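Local structure of putative transcriptional regulator (Streptomyces coelicolor A3, 2PQQ) at residues A[49-55]-A[74-80]; A[56-61]-A[92-98]; A[84-88]-A[106-111]. The protein probably binds cAMP and DNA as a CRP-family transcriptional regulator, this chain being its N-terminal cyclic nucleotide-binding domain. All coordinates share one frame; numbering follows the deposited sequence.

In the fold
All three contacts belong to the cyclic nucleotide-binding domain, a beta roll of antiparallel strands. Contact 1 lies between the others, its centre about 12 Å from that of contact 2 and about 16 Å from that of contact 3. It meets contact 2 through a probable hydrogen bond of 2.7 Å from Val74 N to Val57 O, and contact 3 through a probable one of 2.9 Å from Leu106 N to Leu49 O. Contacts 2 and 3 are about 20 Å apart between centres; the chain from Gly81 to about Thr94, shared between them, probably corresponds to the phosphate-binding cassette of CRP relatives. Asp147 of a second subunit packs on Ile80 and Leu59, probably near the nucleotide pocket.

Contact 1 (A[49-55]-A[74-80]); sequences LYVVTEG and VGPSELI
Tyr50 and Ile80 form a hydrogen-bonded antiparallel pair in the beta roll of the cyclic nucleotide-binding domain. Tyr50 N donates to Ile80 O over 2.8 Å, in the carbonyl plane, and Ile80 N returns a bond to Tyr50 O from 28° off that carbonyl's plane. One step on, Val52 N gives its hydrogen to Glu78 O at 3.0 Å. The return bond then slips: Val52 O takes Ser77 N, 2.6 Å away, while Glu78 N bonds to Gly75 O within the type II turn Gly75–Glu78. That turn carries the chain from strand 68-74 into the short strand 79-80. A weak bond joins Gly75 N to Glu78 OE1.

The other edge of strand 45-54 is satisfied by strand 101-107, with Leu49 bonded to Leu106 and Val51 to Leu104; Thr53 and Glu54 together pair with the single residue Lys102, a classic beta bulge, and Thr53 OG1 adds a weak bond to Lys102 O. By contrast, Gly55 O is buried without a hydrogen-bond partner in the model; it makes a CA-H...O contact with Gly75 CA at 3.5 Å and also lies near Pro76 CD.

Val51 and Leu79 run side by side on one face, CG2 against CD1. On the Tyr50 and Ile80 side, Val52 has CG2 beside its own backbone N (chi1 171°), which brings CG2 within 3.8 Å of both Val74 CG1 and Ile80 CD1.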
# COMPACT_ATOMS: atom_id res chain seq x y z
N LEU A 49 15.81 -18.00 -1.91
CA LEU A 49 14.42 -18.28 -1.70
C LEU A 49 14.28 -19.70 -1.22
O LEU A 49 15.06 -20.51 -1.59
CB LEU A 49 13.76 -18.14 -3.05
CG LEU A 49 12.48 -18.77 -3.49
CD1 LEU A 49 12.01 -18.08 -4.70
CD2 LEU A 49 12.63 -20.19 -3.73
N TYR A 50 13.30 -19.98 -0.37
CA TYR A 50 13.04 -21.35 0.07
C TYR A 50 11.58 -21.68 -0.18
O TYR A 50 10.72 -20.80 -0.13
CB TYR A 50 13.32 -21.54 1.58
CG TYR A 50 14.71 -21.21 2.06
CD1 TYR A 50 15.68 -22.21 2.24
CD2 TYR A 50 15.07 -19.88 2.38
CE1 TYR A 50 16.99 -21.88 2.67
CE2 TYR A 50 16.36 -19.56 2.83
CZ TYR A 50 17.31 -20.55 2.96
OH TYR A 50 18.57 -20.21 3.45
N VAL A 51 11.27 -22.93 -0.42
CA VAL A 51 9.91 -23.42 -0.40
C VAL A 51 9.91 -24.46 0.68
O VAL A 51 10.71 -25.34 0.65
CB VAL A 51 9.51 -24.04 -1.74
CG1 VAL A 51 8.22 -24.71 -1.65
CG2 VAL A 51 9.49 -23.00 -2.83
N VAL A 52 9.10 -24.28 1.70
CA VAL A 52 9.02 -25.28 2.76
C VAL A 52 8.31 -26.51 2.19
O VAL A 52 7.21 -26.38 1.63
CB VAL A 52 8.24 -24.76 4.02
CG1 VAL A 52 7.98 -25.88 5.01
CG2 VAL A 52 8.99 -23.65 4.69
N THR A 53 8.89 -27.70 2.35
CA THR A 53 8.20 -28.91 1.89
C THR A 53 7.60 -29.77 3.03
O THR A 53 6.72 -30.60 2.80
CB THR A 53 9.08 -29.75 0.94
OG1 THR A 53 10.18 -30.28 1.66
CG2 THR A 53 9.63 -28.87 -0.20
N GLU A 54 8.09 -29.57 4.25
CA GLU A 54 7.47 -30.16 5.44
C GLU A 54 7.94 -29.44 6.70
O GLU A 54 9.05 -28.90 6.73
CB GLU A 54 7.74 -31.67 5.56
CG GLU A 54 9.20 -32.09 5.62
CD GLU A 54 9.37 -33.62 5.61
OE1 GLU A 54 9.06 -34.27 4.57
OE2 GLU A 54 9.82 -34.18 6.64
N GLY A 55 7.08 -29.45 7.71
CA GLY A 55 7.36 -28.78 8.97
C GLY A 55 6.92 -27.33 8.94
O GLY A 55 6.34 -26.86 7.95
N VAL A 74 5.32 -20.40 8.63
CA VAL A 74 5.35 -20.84 7.24
C VAL A 74 5.40 -22.36 7.18
O VAL A 74 6.27 -22.98 7.78
CB VAL A 74 6.57 -20.24 6.49
CG1 VAL A 74 6.60 -20.70 5.03
CG2 VAL A 74 6.57 -18.72 6.58
N GLY A 75 4.44 -22.95 6.46
CA GLY A 75 4.37 -24.40 6.34
C GLY A 75 4.50 -24.92 4.92
O GLY A 75 4.87 -24.17 4.01
N PRO A 76 4.14 -26.20 4.70
CA PRO A 76 4.41 -26.83 3.41
C PRO A 76 3.84 -26.03 2.23
O PRO A 76 2.70 -25.56 2.28
CB PRO A 76 3.74 -28.20 3.55
CG PRO A 76 3.74 -28.46 5.02
CD PRO A 76 3.45 -27.12 5.62
N SER A 77 4.68 -25.85 1.20
CA SER A 77 4.33 -25.19 -0.07
C SER A 77 4.40 -23.66 -0.04
O SER A 77 4.10 -23.02 -1.03
CB SER A 77 2.96 -25.67 -0.61
OG SER A 77 1.94 -24.75 -0.28
N GLU A 78 4.78 -23.08 1.10
CA GLU A 78 4.88 -21.63 1.23
C GLU A 78 6.34 -21.15 1.12
O GLU A 78 7.27 -21.88 1.47
CB GLU A 78 4.28 -21.16 2.55
CG GLU A 78 2.76 -21.40 2.66
CD GLU A 78 2.23 -21.12 4.05
OE1 GLU A 78 1.70 -22.07 4.66
OE2 GLU A 78 2.30 -19.97 4.51
N LEU A 79 6.51 -19.91 0.68
CA LEU A 79 7.82 -19.38 0.38
C LEU A 79 8.41 -18.54 1.52
O LEU A 79 7.69 -17.88 2.26
CB LEU A 79 7.76 -18.54 -0.90
CG LEU A 79 7.87 -19.26 -2.25
CD1 LEU A 79 6.99 -20.49 -2.31
CD2 LEU A 79 7.49 -18.27 -3.35
N ILE A 80 9.74 -18.57 1.61
CA ILE A 80 10.50 -17.71 2.52
C ILE A 80 11.55 -17.03 1.68
O ILE A 80 12.23 -17.69 0.85
CB ILE A 80 11.14 -18.54 3.69
CG1 ILE A 80 10.08 -19.42 4.39
CG2 ILE A 80 11.82 -17.64 4.70
CD1 ILE A 80 10.64 -20.36 5.52

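Contact 2 (A[56-61]-A[92-98]); sequences KVKLHR and TATGTAL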
# COMPACT_ATOMS: atom_id res chain seq x y z
N LYS A 56 7.20 -26.62 10.03
CA LYS A 56 6.83 -25.23 10.18
C LYS A 56 8.03 -24.40 10.59
O LYS A 56 8.80 -24.79 11.47
CB LYS A 56 5.74 -25.11 11.26
CG LYS A 56 4.47 -25.87 10.89
CD LYS A 56 3.41 -25.84 12.00
CE LYS A 56 2.13 -26.48 11.49
NZ LYS A 56 1.99 -26.27 10.01
N VAL A 57 8.17 -23.24 9.94
CA VAL A 57 9.17 -22.24 10.26
C VAL A 57 8.46 -20.97 10.77
O VAL A 57 7.66 -20.37 10.05
CB VAL A 57 10.03 -21.88 9.03
CG1 VAL A 57 11.03 -20.81 9.37
CG2 VAL A 57 10.75 -23.12 8.50
N LYS A 58 8.78 -20.55 11.99
CA LYS A 58 8.29 -19.28 12.52
C LYS A 58 9.25 -18.16 12.12
O LYS A 58 10.45 -18.25 12.38
CB LYS A 58 8.17 -19.34 14.05
CG LYS A 58 7.78 -18.02 14.69
CD LYS A 58 8.18 -18.03 16.15
CE LYS A 58 8.28 -16.62 16.68
NZ LYS A 58 7.10 -16.18 17.46
N LEU A 59 8.73 -17.11 11.49
CA LEU A 59 9.53 -15.93 11.21
C LEU A 59 9.30 -14.89 12.32
O LEU A 59 8.16 -14.69 12.74
CB LEU A 59 9.19 -15.35 9.83
CG LEU A 59 9.59 -16.16 8.58
CD1 LEU A 59 8.98 -15.56 7.35
CD2 LEU A 59 11.09 -16.21 8.44
N HIS A 60 10.39 -14.29 12.83
CA HIS A 60 10.30 -13.28 13.91
C HIS A 60 11.38 -12.18 13.83
O HIS A 60 12.45 -12.38 13.24
CB HIS A 60 10.28 -13.94 15.31
CG HIS A 60 11.38 -14.92 15.53
ND1 HIS A 60 12.56 -14.59 16.15
CD2 HIS A 60 11.49 -16.23 15.19
CE1 HIS A 60 13.35 -15.65 16.20
NE2 HIS A 60 12.73 -16.65 15.61
N ARG A 61 11.09 -11.05 14.47
CA ARG A 61 11.89 -9.83 14.36
C ARG A 61 12.07 -9.22 15.76
O ARG A 61 11.17 -9.29 16.60
CB ARG A 61 11.19 -8.86 13.41
CG ARG A 61 11.93 -7.57 13.08
CD ARG A 61 11.25 -6.82 11.92
NE ARG A 61 11.21 -7.62 10.69
CZ ARG A 61 10.26 -7.55 9.76
NH1 ARG A 61 9.24 -6.71 9.90
NH2 ARG A 61 10.31 -8.34 8.70
N THR A 92 15.33 -9.59 6.99
CA THR A 92 14.54 -8.67 7.82
C THR A 92 13.90 -9.44 8.99
O THR A 92 13.33 -8.85 9.90
CB THR A 92 13.43 -7.99 6.99
OG1 THR A 92 12.69 -9.00 6.30
CG2 THR A 92 14.02 -7.05 5.96
N ALA A 93 14.04 -10.77 8.96
CA ALA A 93 13.55 -11.62 10.04
C ALA A 93 14.47 -12.82 10.35
O ALA A 93 15.31 -13.20 9.54
CB ALA A 93 12.14 -12.11 9.71
N THR A 94 14.29 -13.41 11.54
CA THR A 94 14.89 -14.69 11.89
C THR A 94 13.86 -15.80 11.64
O THR A 94 12.69 -15.64 11.94
CB THR A 94 15.36 -14.70 13.37
OG1 THR A 94 16.38 -13.71 13.53
CG2 THR A 94 15.93 -16.07 13.76
N GLY A 95 14.31 -16.90 11.04
CA GLY A 95 13.45 -18.02 10.78
C GLY A 95 13.91 -19.13 11.69
O GLY A 95 15.07 -19.51 11.65
N THR A 96 13.00 -19.61 12.52
CA THR A 96 13.28 -20.65 13.50
C THR A 96 12.37 -21.87 13.26
O THR A 96 11.17 -21.74 13.15
CB THR A 96 13.13 -20.10 14.92
OG1 THR A 96 14.06 -19.02 15.08
CG2 THR A 96 13.40 -21.17 15.98
N ALA A 97 12.98 -23.04 13.15
CA ALA A 97 12.26 -24.28 12.92
C ALA A 97 11.44 -24.60 14.18
O ALA A 97 11.98 -24.65 15.29
CB ALA A 97 13.23 -25.42 12.60
N LEU A 98 10.15 -24.78 14.01
CA LEU A 98 9.30 -25.20 15.14
C LEU A 98 9.19 -26.70 15.24
O LEU A 98 8.76 -27.25 16.29
CB LEU A 98 7.90 -24.62 15.00
CG LEU A 98 7.86 -23.11 15.05
CD1 LEU A 98 6.51 -22.63 14.50
CD2 LEU A 98 8.13 -22.62 16.48
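The imidazole of His60 lies across Thr94 and reaches Thr96, on one face of an antiparallel strand pair in the beta roll. Strands 57-61 and 94-97 run at 152° to each other, joined by reciprocal backbone bonds between Lys58 and Thr96 and between His60 and Thr94; Leu98 N to Lys56 O extends the ladder.

His60 holds CG in the crowded position between backbone N and carbonyl carbon (chi1 51°), which folds the ring back toward the neighbouring strand. Thr94 CB sits over the ring face, 4.0 Å from its centroid, in a CH-pi contact, and Thr94 CG2 comes 3.6 Å from His60 CE1. At the ring edge, His60 NE2 and Thr96 OG1 are hydrogen-bonded at 2.8 Å, either being a possible donor. ND1 bonds to Glu68 OE2 on the adjoining strand; with both ring nitrogens engaged, the ring's rotation is probably fixed. Thr94 turns its own hydroxyl to Glu42 N.

Next along this face, Leu98 approaches Lys58 at the root of its chain, with Leu98 CD1 3.7 Å from Lys58 CB. The reverse face carries Val57 and Leu59 opposite Ala97 and Gly95, and there Leu59 CD2 packs 3.8 Å from Gly95 CA. Beyond the pairing, Ala93 and Thr92 pack on Gly148 of a second subunit.

Arg61 runs alongside Thr92 and bends at chi3 (-60°), bringing the guanidinium edge-on to the Thr92 carbonyl. Arg61 NE donates to Thr92 O over 2.6 Å, with that oxygen near the guanidinium plane, while NH2 adds a weak bond to the same oxygen.

Contact 3 (A[84-88]-A[106-111]); sequences SLFDP and LGHGDL
Phe86 O accepts a hydrogen bond of 3.0 Å from water 1, and the same water lies at the edge of the His108 ring, weakly bonded to His108 NE2 at 3.5 Å. It bridges the loop 84-88, which probably lies in the equivalent of the phosphate-binding cassette of CRP relatives, to His108, just past the end of strand 101-107.

With chi1 at -170° the imidazole of His108 swings clear of its own N, its edge to the water and one face to Pro88. Pro88 CG rests over that face in a CH-pi contact, 4.2 Å from the centroid, the two side chains crossing at about a right angle. With an alanine here, Pro88 would probably lose the surface it rests on, and water 1 would be left without its histidine partner.

Leu85 CD1 lies 3.7 Å from Leu106 CD2 and 3.5 Å from Gly107 O. Leu111 CD2 meets Phe86 CD1 at 3.6 Å, and helix 120-139 covers both residues through Leu125. Asp110 OD2 accepts Gly107 N at 3.0 Å, and Asp110 N donates to Gly107 O.

Asp87 makes a salt bridge with Arg127 of a fourth subunit. With one water bridge, weak on its His108 leg, and no direct hydrogen bond between the two segments, the contact is held mainly by apolar packing and the CH-pi contact.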
# COMPACT_ATOMS: atom_id res chain seq x y z
N SER A 84 14.55 -12.11 -2.38
CA SER A 84 15.99 -12.21 -2.18
C SER A 84 16.68 -13.04 -3.26
O SER A 84 17.86 -12.88 -3.49
CB SER A 84 16.32 -12.73 -0.77
OG SER A 84 16.26 -14.13 -0.72
N LEU A 85 15.93 -13.90 -3.94
CA LEU A 85 16.43 -14.56 -5.15
C LEU A 85 16.85 -13.52 -6.23
O LEU A 85 17.84 -13.71 -6.92
CB LEU A 85 15.33 -15.50 -5.69
CG LEU A 85 15.50 -16.19 -7.05
CD1 LEU A 85 16.70 -17.15 -7.10
CD2 LEU A 85 14.21 -16.90 -7.43
N PHE A 86 16.11 -12.43 -6.35
CA PHE A 86 16.35 -11.45 -7.39
C PHE A 86 17.13 -10.24 -6.89
O PHE A 86 17.89 -9.64 -7.63
CB PHE A 86 15.03 -11.00 -7.98
CG PHE A 86 14.19 -12.14 -8.52
CD1 PHE A 86 14.64 -12.90 -9.60
CD2 PHE A 86 12.96 -12.45 -7.95
CE1 PHE A 86 13.88 -13.97 -10.12
CE2 PHE A 86 12.19 -13.51 -8.45
CZ PHE A 86 12.66 -14.27 -9.55
N ASP A 87 16.91 -9.90 -5.63
CA ASP A 87 17.49 -8.71 -5.04
C ASP A 87 18.07 -9.08 -3.67
O ASP A 87 17.46 -8.76 -2.65
CB ASP A 87 16.41 -7.62 -4.94
CG ASP A 87 16.96 -6.28 -4.48
OD1 ASP A 87 18.13 -5.95 -4.79
OD2 ASP A 87 16.22 -5.54 -3.80
N PRO A 88 19.23 -9.77 -3.64
CA PRO A 88 19.91 -10.11 -2.40
C PRO A 88 20.07 -8.90 -1.48
O PRO A 88 20.35 -7.80 -1.94
CB PRO A 88 21.29 -10.58 -2.88
CG PRO A 88 21.01 -11.18 -4.23
CD PRO A 88 19.98 -10.26 -4.83
N LEU A 106 16.56 -21.98 -3.59
CA LEU A 106 17.16 -21.52 -4.86
C LEU A 106 17.92 -20.22 -4.58
O LEU A 106 17.34 -19.29 -4.04
CB LEU A 106 16.07 -21.31 -5.93
CG LEU A 106 16.52 -21.01 -7.38
CD1 LEU A 106 17.18 -22.23 -8.08
CD2 LEU A 106 15.39 -20.43 -8.24
N GLY A 107 19.21 -20.18 -4.94
CA GLY A 107 20.04 -19.00 -4.71
C GLY A 107 20.08 -18.09 -5.92
O GLY A 107 19.93 -18.54 -7.07
N HIS A 108 20.30 -16.80 -5.67
CA HIS A 108 20.58 -15.86 -6.75
C HIS A 108 21.58 -16.42 -7.78
O HIS A 108 21.37 -16.29 -8.99
CB HIS A 108 21.07 -14.51 -6.20
CG HIS A 108 21.13 -13.45 -7.24
ND1 HIS A 108 22.32 -13.03 -7.79
CD2 HIS A 108 20.16 -12.80 -7.92
CE1 HIS A 108 22.08 -12.12 -8.72
NE2 HIS A 108 20.77 -11.97 -8.82
N GLY A 109 22.65 -17.05 -7.28
CA GLY A 109 23.72 -17.63 -8.10
C GLY A 109 23.26 -18.73 -9.06
O GLY A 109 23.94 -19.01 -10.05
N ASP A 110 22.11 -19.34 -8.77
CA ASP A 110 21.58 -20.44 -9.59
C ASP A 110 20.66 -19.96 -10.70
O ASP A 110 20.18 -20.76 -11.53
CB ASP A 110 20.76 -21.38 -8.72
CG ASP A 110 21.54 -21.94 -7.58
OD1 ASP A 110 22.73 -22.27 -7.78
OD2 ASP A 110 20.94 -22.07 -6.49
N LEU A 111 20.38 -18.67 -10.70
CA LEU A 111 19.44 -18.11 -11.65
C LEU A 111 20.02 -18.03 -13.05
O LEU A 111 19.38 -18.43 -14.02
CB LEU A 111 19.05 -16.71 -11.15
CG LEU A 111 17.71 -16.09 -11.51
CD1 LEU A 111 16.54 -17.09 -11.34
CD2 LEU A 111 17.55 -14.81 -10.63
O HOH W 1 18.01 -10.60 -10.45